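GCN5-related N-acetyltransferase:Aminotransferase, class-II (Rhodopseudomonas palustris, PDB 2FIW) binds acetyl coenzyme A and, as a GCN5-related N-acetyltransferase, probably transfers its acetyl group to an amine of an acceptor substrate. Local coordinates at residues L59-L65 and F76-K80. Numbering follows the deposited sequence.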
loop_
_atom_site.group_PDB
_atom_site.type_symbol
_atom_site.label_atom_id
_atom_site.label_comp_id
_atom_site.label_asym_id
_atom_site.label_seq_id
_atom_site.Cartn_x
_atom_site.Cartn_y
_atom_site.Cartn_z
ATOM N N LEU A 59 -1.326 8.844 -7.675
ATOM C CA LEU A 59 -1.464 9.268 -6.302
ATOM C C LEU A 59 -2.427 10.438 -6.127
ATOM O O LEU A 59 -3.337 10.379 -5.299
ATOM C CB LEU A 59 -0.075 9.658 -5.777
ATOM C CG LEU A 59 0.653 8.603 -4.924
ATOM C CD1 LEU A 59 0.387 7.270 -5.459
ATOM C CD2 LEU A 59 2.131 8.833 -4.886
ATOM N N SER A 60 -2.225 11.499 -6.905
ATOM C CA SER A 60 -2.973 12.743 -6.752
ATOM C C SER A 60 -4.424 12.615 -7.205
ATOM O O SER A 60 -5.283 13.374 -6.770
ATOM C CB SER A 60 -2.269 13.897 -7.490
ATOM O OG SER A 60 -2.445 13.782 -8.897
ATOM N N GLY A 61 -4.687 11.636 -8.063
ATOM C CA GLY A 61 -6.024 11.414 -8.602
ATOM C C GLY A 61 -6.781 10.342 -7.838
ATOM O O GLY A 61 -7.919 10.004 -8.186
ATOM N N GLN A 62 -6.139 9.809 -6.795
ATOM C CA GLN A 62 -6.762 8.868 -5.866
ATOM C C GLN A 62 -6.870 9.502 -4.473
ATOM O O GLN A 62 -6.521 10.672 -4.283
ATOM C CB GLN A 62 -5.963 7.568 -5.839
ATOM C CG GLN A 62 -6.182 6.705 -7.097
ATOM C CD GLN A 62 -5.174 5.559 -7.258
ATOM O OE1 GLN A 62 -4.453 5.184 -6.316
ATOM N NE2 GLN A 62 -5.110 5.011 -8.466
ATOM N N LEU A 63 -7.381 8.759 -3.504
ATOM C CA LEU A 63 -7.361 9.246 -2.119
ATOM C C LEU A 63 -6.153 8.655 -1.399
ATOM O O LEU A 63 -6.168 7.500 -0.986
ATOM C CB LEU A 63 -8.678 8.958 -1.379
ATOM C CG LEU A 63 -10.023 9.367 -2.003
ATOM C CD1 LEU A 63 -11.136 9.142 -0.980
ATOM C CD2 LEU A 63 -10.053 10.829 -2.480
ATOM N N THR A 64 -5.108 9.469 -1.276
ATOM C CA THR A 64 -3.790 9.025 -0.839
ATOM C C THR A 64 -3.404 9.699 0.471
ATOM O O THR A 64 -3.372 10.923 0.571
ATOM C CB THR A 64 -2.694 9.309 -1.939
ATOM O OG1 THR A 64 -3.131 8.776 -3.184
ATOM C CG2 THR A 64 -1.348 8.678 -1.581
ATOM N N LEU A 65 -3.112 8.873 1.466
ATOM C CA LEU A 65 -2.756 9.338 2.794
ATOM C C LEU A 65 -1.306 9.001 3.072
ATOM O O LEU A 65 -0.824 7.952 2.651
ATOM C CB LEU A 65 -3.660 8.674 3.850
ATOM C CG LEU A 65 -5.142 9.098 3.946
ATOM C CD1 LEU A 65 -5.976 8.073 4.733
ATOM C CD2 LEU A 65 -5.240 10.499 4.567
ATOM N N PHE A 76 2.610 5.199 3.151
ATOM C CA PHE A 76 1.453 5.778 2.474
ATOM C C PHE A 76 0.499 4.689 1.946
ATOM O O PHE A 76 0.880 3.508 1.771
ATOM C CB PHE A 76 1.874 6.756 1.349
ATOM C CG PHE A 76 2.339 6.065 0.097
ATOM C CD1 PHE A 76 3.641 5.550 0.011
ATOM C CD2 PHE A 76 1.465 5.882 -0.980
ATOM C CE1 PHE A 76 4.063 4.892 -1.143
ATOM C CE2 PHE A 76 1.880 5.232 -2.137
ATOM C CZ PHE A 76 3.184 4.739 -2.220
ATOM N N ALA A 77 -0.749 5.073 1.724
ATOM C CA ALA A 77 -1.710 4.158 1.128
ATOM C C ALA A 77 -2.681 4.943 0.257
ATOM O O ALA A 77 -2.845 6.150 0.428
ATOM C CB ALA A 77 -2.443 3.353 2.201
ATOM N N SER A 78 -3.317 4.243 -0.677
ATOM C CA SER A 78 -4.108 4.890 -1.700
ATOM C C SER A 78 -5.369 4.123 -2.007
ATOM O O SER A 78 -5.343 2.932 -2.328
ATOM C CB SER A 78 -3.285 5.064 -2.963
ATOM O OG SER A 78 -3.714 6.193 -3.702
ATOM N N LEU A 79 -6.489 4.821 -1.881
ATOM C CA LEU A 79 -7.764 4.265 -2.277
ATOM C C LEU A 79 -8.095 4.722 -3.701
ATOM O O LEU A 79 -8.043 5.917 -4.002
ATOM C CB LEU A 79 -8.855 4.692 -1.287
ATOM C CG LEU A 79 -10.263 4.168 -1.573
ATOM C CD1 LEU A 79 -10.420 2.759 -1.023
ATOM C CD2 LEU A 79 -11.258 5.122 -0.931
ATOM N N LYS A 80 -8.385 3.761 -4.577
ATOM C CA LYS A 80 -8.888 4.053 -5.913
ATOM C C LYS A 80 -10.388 3.839 -5.905
ATOM O O LYS A 80 -10.880 2.852 -5.347
ATOM C CB LYS A 80 -8.243 3.150 -6.970
ATOM C CG LYS A 80 -8.782 3.377 -8.384
ATOM C CD LYS A 80 -7.909 2.725 -9.444
ATOM C CE LYS A 80 -8.606 2.775 -10.802
ATOM N NZ LYS A 80 -7.681 3.213 -11.910
#
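Ser78 OG sits 2.7 Å from Thr64 OG1, and the two residues form a non-hydrogen-bonded antiparallel pair. Ser78 OG lies anti to its own backbone N (chi1 -151°), which turns it toward Thr64. Thr64 OG1 donates a hydrogen bond of 2.7 Å to Leu59 O, from a position tilted out of the carbonyl plane. Gln62 N gives Leu59 O a second, longer bond, so this one carbonyl ties the end of helix 52-60 to the start of the next strand. Gln62 lays its chain over the Ser78 and Lys80 side of the sheet, with CB 3.2 Å from Leu79 O. Its side chain crosses that of Lys80 at a slant, the amide group meeting the Lys80 methylenes. The amide end also comes close to Ser78 OG. Cutting Gln62 back to an alanine is likely to take that polar group from beside Ser78 and to open a gap against Lys80. Further along, Thr64 CG2 rests 4.0 Å from Phe76 CD2, and Leu59 CD1 approaches the same ring obliquely at CE2. On the other face Leu63 CD1 and Leu79 CD2 lie side by side, 4.0 Å apart. Leu63 and Leu79 exchange two backbone hydrogen bonds, and Leu65 and Ala77 exchange two more. These four bonds hold together part of the beta hairpin formed by strands 63-69 and 72-80, in the mixed GNAT sheet. Strand 84-90 follows on the far side of 72-80, where Met87 touches Leu59, Gln62 and Ser78. Helix 18-32 packs on Phe76 through Thr21, Ile24 and Phe25, while on the opposite face helix 99-112 touches Leu63, Leu65 and Ala77 through Leu110, Ala106 and Leu107.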